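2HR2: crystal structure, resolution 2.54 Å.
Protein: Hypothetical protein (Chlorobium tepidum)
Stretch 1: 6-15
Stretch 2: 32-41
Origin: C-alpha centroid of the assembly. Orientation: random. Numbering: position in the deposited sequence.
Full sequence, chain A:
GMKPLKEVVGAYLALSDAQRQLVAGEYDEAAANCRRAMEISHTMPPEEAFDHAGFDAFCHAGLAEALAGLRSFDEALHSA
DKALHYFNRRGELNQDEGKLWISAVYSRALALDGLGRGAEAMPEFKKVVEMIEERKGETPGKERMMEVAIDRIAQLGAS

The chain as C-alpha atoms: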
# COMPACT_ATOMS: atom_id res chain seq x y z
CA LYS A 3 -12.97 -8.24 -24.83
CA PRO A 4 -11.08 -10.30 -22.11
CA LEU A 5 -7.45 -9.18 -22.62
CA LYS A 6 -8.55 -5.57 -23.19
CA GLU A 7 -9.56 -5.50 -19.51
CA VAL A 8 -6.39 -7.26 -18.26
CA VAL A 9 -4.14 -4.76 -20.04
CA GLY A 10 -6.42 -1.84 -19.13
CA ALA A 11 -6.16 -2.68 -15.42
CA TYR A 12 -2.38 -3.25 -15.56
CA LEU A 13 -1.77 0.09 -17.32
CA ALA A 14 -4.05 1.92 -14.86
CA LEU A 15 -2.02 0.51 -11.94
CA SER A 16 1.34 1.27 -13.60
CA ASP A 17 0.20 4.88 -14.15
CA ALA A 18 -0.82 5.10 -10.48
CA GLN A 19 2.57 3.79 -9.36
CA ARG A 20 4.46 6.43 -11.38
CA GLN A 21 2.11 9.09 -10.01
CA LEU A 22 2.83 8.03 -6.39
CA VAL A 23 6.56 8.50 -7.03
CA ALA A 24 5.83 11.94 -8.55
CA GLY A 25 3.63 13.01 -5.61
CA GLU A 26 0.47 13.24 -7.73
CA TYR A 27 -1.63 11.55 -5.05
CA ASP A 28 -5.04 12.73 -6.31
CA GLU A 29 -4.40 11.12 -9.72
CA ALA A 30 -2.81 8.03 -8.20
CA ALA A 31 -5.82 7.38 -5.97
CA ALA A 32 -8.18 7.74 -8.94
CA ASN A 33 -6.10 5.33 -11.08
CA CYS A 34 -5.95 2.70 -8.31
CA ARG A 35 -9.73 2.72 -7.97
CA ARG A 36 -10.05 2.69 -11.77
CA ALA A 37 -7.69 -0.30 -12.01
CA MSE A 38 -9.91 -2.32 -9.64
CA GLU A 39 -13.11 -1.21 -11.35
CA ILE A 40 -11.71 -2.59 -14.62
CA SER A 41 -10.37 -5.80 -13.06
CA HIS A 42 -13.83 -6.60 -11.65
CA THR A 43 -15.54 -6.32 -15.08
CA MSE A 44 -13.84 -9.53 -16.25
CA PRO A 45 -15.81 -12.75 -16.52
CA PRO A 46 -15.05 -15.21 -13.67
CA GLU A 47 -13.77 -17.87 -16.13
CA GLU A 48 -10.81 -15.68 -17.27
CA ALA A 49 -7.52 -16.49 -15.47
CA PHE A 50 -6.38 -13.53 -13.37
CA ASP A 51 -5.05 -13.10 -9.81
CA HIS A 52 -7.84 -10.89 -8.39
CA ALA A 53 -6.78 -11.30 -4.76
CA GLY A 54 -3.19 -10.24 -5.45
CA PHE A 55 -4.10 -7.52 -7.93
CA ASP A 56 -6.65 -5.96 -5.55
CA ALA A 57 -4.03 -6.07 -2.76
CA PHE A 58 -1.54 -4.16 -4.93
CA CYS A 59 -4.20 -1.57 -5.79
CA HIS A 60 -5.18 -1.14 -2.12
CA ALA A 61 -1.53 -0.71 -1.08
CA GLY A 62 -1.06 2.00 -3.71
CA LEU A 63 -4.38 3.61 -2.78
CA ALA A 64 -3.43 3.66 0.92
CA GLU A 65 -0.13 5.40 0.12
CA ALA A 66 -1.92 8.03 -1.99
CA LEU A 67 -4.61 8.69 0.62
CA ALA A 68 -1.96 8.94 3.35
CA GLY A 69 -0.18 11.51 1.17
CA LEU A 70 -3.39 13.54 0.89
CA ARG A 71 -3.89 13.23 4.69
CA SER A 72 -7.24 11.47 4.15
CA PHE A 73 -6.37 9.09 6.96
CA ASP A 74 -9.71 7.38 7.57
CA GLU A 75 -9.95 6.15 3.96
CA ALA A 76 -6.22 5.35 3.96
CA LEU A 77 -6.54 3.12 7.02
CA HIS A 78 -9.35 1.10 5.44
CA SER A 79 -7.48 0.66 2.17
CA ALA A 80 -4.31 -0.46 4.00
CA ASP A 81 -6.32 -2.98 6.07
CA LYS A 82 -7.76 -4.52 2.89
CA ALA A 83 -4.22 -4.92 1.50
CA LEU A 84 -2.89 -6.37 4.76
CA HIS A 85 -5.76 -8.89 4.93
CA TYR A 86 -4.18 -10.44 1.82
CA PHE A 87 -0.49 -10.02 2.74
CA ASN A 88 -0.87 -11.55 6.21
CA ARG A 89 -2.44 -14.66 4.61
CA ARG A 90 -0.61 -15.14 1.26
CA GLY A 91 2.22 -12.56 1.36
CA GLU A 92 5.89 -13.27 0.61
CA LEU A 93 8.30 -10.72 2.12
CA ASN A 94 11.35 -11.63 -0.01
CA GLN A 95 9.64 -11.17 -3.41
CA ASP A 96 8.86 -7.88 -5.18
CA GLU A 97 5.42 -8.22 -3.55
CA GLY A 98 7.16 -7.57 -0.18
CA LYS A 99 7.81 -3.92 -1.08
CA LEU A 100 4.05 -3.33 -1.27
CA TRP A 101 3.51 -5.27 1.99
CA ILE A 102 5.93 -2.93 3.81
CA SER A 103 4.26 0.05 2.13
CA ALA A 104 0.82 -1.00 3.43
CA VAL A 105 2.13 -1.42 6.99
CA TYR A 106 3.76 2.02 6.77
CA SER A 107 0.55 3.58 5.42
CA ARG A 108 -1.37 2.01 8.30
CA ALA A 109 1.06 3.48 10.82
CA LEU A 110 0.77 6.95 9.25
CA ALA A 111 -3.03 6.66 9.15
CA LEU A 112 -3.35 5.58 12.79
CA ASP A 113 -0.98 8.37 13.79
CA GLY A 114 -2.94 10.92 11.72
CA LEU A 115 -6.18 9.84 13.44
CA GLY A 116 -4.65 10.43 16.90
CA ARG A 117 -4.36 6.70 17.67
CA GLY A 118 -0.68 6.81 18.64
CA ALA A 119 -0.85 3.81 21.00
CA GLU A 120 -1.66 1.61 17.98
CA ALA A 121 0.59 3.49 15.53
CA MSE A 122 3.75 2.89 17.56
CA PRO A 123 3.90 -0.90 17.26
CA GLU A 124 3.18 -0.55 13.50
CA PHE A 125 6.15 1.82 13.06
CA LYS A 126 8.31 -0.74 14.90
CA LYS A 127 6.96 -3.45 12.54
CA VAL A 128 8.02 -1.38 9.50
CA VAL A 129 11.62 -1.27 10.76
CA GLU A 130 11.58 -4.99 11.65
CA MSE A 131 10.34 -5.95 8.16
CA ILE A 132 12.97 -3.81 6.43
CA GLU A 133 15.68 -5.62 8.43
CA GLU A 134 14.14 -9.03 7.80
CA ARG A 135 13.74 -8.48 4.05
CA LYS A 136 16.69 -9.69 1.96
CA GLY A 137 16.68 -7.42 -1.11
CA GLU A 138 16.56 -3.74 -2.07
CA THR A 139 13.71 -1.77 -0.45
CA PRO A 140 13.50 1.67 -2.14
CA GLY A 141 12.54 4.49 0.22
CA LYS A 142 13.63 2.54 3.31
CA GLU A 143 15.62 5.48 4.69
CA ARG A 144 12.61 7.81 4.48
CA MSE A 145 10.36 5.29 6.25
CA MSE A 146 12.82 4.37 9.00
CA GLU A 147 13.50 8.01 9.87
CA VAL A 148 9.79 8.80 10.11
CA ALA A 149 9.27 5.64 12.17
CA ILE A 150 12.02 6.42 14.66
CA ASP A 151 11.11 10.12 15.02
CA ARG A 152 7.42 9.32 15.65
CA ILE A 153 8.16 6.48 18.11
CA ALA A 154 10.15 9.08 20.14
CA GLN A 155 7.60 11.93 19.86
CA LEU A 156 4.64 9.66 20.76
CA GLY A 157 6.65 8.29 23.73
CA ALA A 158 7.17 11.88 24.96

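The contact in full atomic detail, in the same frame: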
# COMPACT_ATOMS: atom_id res chain seq x y z
N LYS A 6 -8.44 -7.03 -23.20
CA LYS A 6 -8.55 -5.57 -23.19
C LYS A 6 -8.63 -5.08 -21.74
O LYS A 6 -8.04 -4.06 -21.39
CB LYS A 6 -9.80 -5.14 -23.96
CG LYS A 6 -9.79 -3.73 -24.50
CD LYS A 6 -11.14 -3.41 -25.16
CE LYS A 6 -11.15 -2.09 -25.92
NZ LYS A 6 -10.91 -0.93 -25.02
N GLU A 7 -9.36 -5.83 -20.91
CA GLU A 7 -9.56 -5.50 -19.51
C GLU A 7 -8.32 -5.81 -18.66
O GLU A 7 -8.02 -5.07 -17.72
CB GLU A 7 -10.78 -6.27 -19.00
CG GLU A 7 -12.09 -5.93 -19.77
CD GLU A 7 -13.09 -7.09 -19.83
OE1 GLU A 7 -13.00 -8.02 -19.00
OE2 GLU A 7 -13.97 -7.08 -20.72
N VAL A 8 -7.62 -6.89 -18.98
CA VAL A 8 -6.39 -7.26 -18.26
C VAL A 8 -5.34 -6.18 -18.47
O VAL A 8 -4.73 -5.71 -17.50
CB VAL A 8 -5.82 -8.61 -18.75
CG1 VAL A 8 -4.43 -8.86 -18.18
CG2 VAL A 8 -6.76 -9.75 -18.39
N VAL A 9 -5.12 -5.79 -19.72
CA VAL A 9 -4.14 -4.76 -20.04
C VAL A 9 -4.59 -3.40 -19.51
O VAL A 9 -3.78 -2.64 -18.99
CB VAL A 9 -3.85 -4.70 -21.56
CG1 VAL A 9 -2.92 -3.54 -21.88
CG2 VAL A 9 -3.23 -6.00 -22.03
N GLY A 10 -5.88 -3.10 -19.63
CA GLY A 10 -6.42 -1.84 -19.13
C GLY A 10 -6.16 -1.65 -17.65
O GLY A 10 -5.75 -0.56 -17.22
N ALA A 11 -6.37 -2.71 -16.87
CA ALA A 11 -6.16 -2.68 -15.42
C ALA A 11 -4.67 -2.55 -15.09
O ALA A 11 -4.31 -1.78 -14.21
CB ALA A 11 -6.74 -3.93 -14.78
N TYR A 12 -3.83 -3.33 -15.77
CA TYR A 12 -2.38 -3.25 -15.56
C TYR A 12 -1.82 -1.86 -15.86
O TYR A 12 -1.02 -1.34 -15.09
CB TYR A 12 -1.62 -4.32 -16.37
CG TYR A 12 -1.28 -5.56 -15.59
CD1 TYR A 12 -2.26 -6.46 -15.19
CD2 TYR A 12 0.04 -5.84 -15.24
CE1 TYR A 12 -1.94 -7.61 -14.46
CE2 TYR A 12 0.37 -6.98 -14.52
CZ TYR A 12 -0.62 -7.86 -14.13
OH TYR A 12 -0.28 -8.98 -13.42
N LEU A 13 -2.25 -1.24 -16.96
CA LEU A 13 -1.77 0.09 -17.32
C LEU A 13 -2.28 1.16 -16.34
O LEU A 13 -1.57 2.12 -16.06
CB LEU A 13 -2.15 0.45 -18.75
CG LEU A 13 -1.47 -0.40 -19.83
CD1 LEU A 13 -2.00 -0.05 -21.22
CD2 LEU A 13 0.04 -0.24 -19.79
N ALA A 14 -3.50 0.99 -15.84
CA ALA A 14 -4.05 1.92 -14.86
C ALA A 14 -3.21 1.88 -13.58
O ALA A 14 -2.90 2.93 -13.02
CB ALA A 14 -5.50 1.59 -14.56
N LEU A 15 -2.84 0.67 -13.14
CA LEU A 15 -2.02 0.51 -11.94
C LEU A 15 -0.60 1.03 -12.15
O LEU A 15 -0.04 1.65 -11.25
CB LEU A 15 -2.00 -0.94 -11.45
CG LEU A 15 -1.29 -1.18 -10.11
CD1 LEU A 15 -1.98 -0.43 -8.98
CD2 LEU A 15 -1.25 -2.66 -9.79
N ALA A 32 -7.18 7.95 -7.90
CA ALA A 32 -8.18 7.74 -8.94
C ALA A 32 -7.82 6.54 -9.84
O ALA A 32 -8.68 5.72 -10.15
CB ALA A 32 -8.35 8.99 -9.78
N ASN A 33 -6.55 6.45 -10.24
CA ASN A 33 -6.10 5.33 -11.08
C ASN A 33 -6.11 3.97 -10.38
O ASN A 33 -6.32 2.96 -11.04
CB ASN A 33 -4.72 5.60 -11.68
CG ASN A 33 -4.77 6.50 -12.90
OD1 ASN A 33 -5.72 6.47 -13.66
ND2 ASN A 33 -3.72 7.27 -13.10
N CYS A 34 -5.86 3.95 -9.07
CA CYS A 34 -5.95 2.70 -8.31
C CYS A 34 -7.38 2.19 -8.27
O CYS A 34 -7.62 1.00 -8.45
CB CYS A 34 -5.45 2.88 -6.88
SG CYS A 34 -3.69 3.15 -6.76
N ARG A 35 -8.32 3.09 -8.00
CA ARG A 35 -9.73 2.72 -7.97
C ARG A 35 -10.17 2.29 -9.37
O ARG A 35 -10.91 1.31 -9.52
CB ARG A 35 -10.60 3.88 -7.51
CG ARG A 35 -10.31 4.43 -6.12
CD ARG A 35 -11.33 5.53 -5.80
NE ARG A 35 -10.84 6.57 -4.89
CZ ARG A 35 -10.83 6.51 -3.56
NH1 ARG A 35 -11.23 5.42 -2.91
NH2 ARG A 35 -10.38 7.55 -2.87
N ARG A 36 -9.70 3.01 -10.39
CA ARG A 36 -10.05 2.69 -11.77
C ARG A 36 -9.51 1.32 -12.17
O ARG A 36 -10.19 0.57 -12.86
CB ARG A 36 -9.54 3.77 -12.73
CG ARG A 36 -10.03 3.58 -14.16
CD ARG A 36 -9.79 4.81 -15.03
NE ARG A 36 -8.37 5.07 -15.29
CZ ARG A 36 -7.62 4.43 -16.18
NH1 ARG A 36 -8.12 3.45 -16.92
NH2 ARG A 36 -6.35 4.76 -16.33
N ALA A 37 -8.30 0.99 -11.72
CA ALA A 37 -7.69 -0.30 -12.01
C ALA A 37 -8.53 -1.45 -11.46
O ALA A 37 -8.69 -2.48 -12.13
CB ALA A 37 -6.28 -0.36 -11.46
N MSE A 38 -9.05 -1.30 -10.24
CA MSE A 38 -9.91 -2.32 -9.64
C MSE A 38 -11.26 -2.41 -10.33
O MSE A 38 -11.77 -3.51 -10.54
CB MSE A 38 -10.11 -2.06 -8.15
CG MSE A 38 -8.88 -2.37 -7.32
SE MSE A 38 -9.11 -2.05 -5.39
CE MSE A 38 -9.06 -0.01 -5.36
N GLU A 39 -11.84 -1.26 -10.66
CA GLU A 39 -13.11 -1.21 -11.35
C GLU A 39 -13.04 -2.02 -12.65
O GLU A 39 -13.95 -2.79 -12.96
CB GLU A 39 -13.50 0.24 -11.63
CG GLU A 39 -14.90 0.44 -12.21
CD GLU A 39 -15.32 1.91 -12.25
OE1 GLU A 39 -14.51 2.78 -11.84
OE2 GLU A 39 -16.46 2.20 -12.68
N ILE A 40 -11.93 -1.86 -13.37
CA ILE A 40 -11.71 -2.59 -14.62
C ILE A 40 -11.48 -4.08 -14.37
O ILE A 40 -12.04 -4.92 -15.08
CB ILE A 40 -10.49 -2.02 -15.40
CG1 ILE A 40 -10.78 -0.60 -15.89
CG2 ILE A 40 -10.15 -2.91 -16.61
CD1 ILE A 40 -9.57 0.14 -16.42
N SER A 41 -10.67 -4.41 -13.37
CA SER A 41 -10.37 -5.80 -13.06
C SER A 41 -11.63 -6.60 -12.69
O SER A 41 -11.72 -7.78 -12.99
CB SER A 41 -9.35 -5.94 -11.93
OG SER A 41 -9.92 -5.64 -10.68

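What lets the two helices lie so close? They run nearly antiparallel, at 165°, with axes 8.1 Å apart, and small residues line the narrowest part. Ala11 and Ala37 are the nearest pair in the backbone register, with CA atoms 4.4 Å apart, and Ala11 CB rests 3.6 Å from Ala37 O. Ala14 points toward the other helix, its CB 3.7 Å from Ala37 CB. No hydrogen bond crosses; packing alone joins the stretches, burying 396 Å².

How does Ile40 fit? Chi1 of -67° (m) sets Ile40 CG2 against the backbone, 3.2 Å from Glu7 O and 3.8 Å from Ala11 N, and chi2 of 169° (t) extends Ile40 CD1 to 4.0 Å from Gly10 O. Gly10, with no side chain, meets Ile40 through its backbone.

Why does Arg36 bend back? Its CB points sideways, but t, t, p torsions bring the guanidinium over Ala14, with NH2 3.7 Å from Ala14 CB and the methyl over one face. Asn33, at chi1 -80° (m), presents OD1 to accept a hydrogen bond from Arg36 NH2 at 3.2 Å and a weak one from Arg36 NE at 3.4 Å. Its aliphatic portion also packs across the interface, Asn33 CB lying 3.5 Å from Ala14 O.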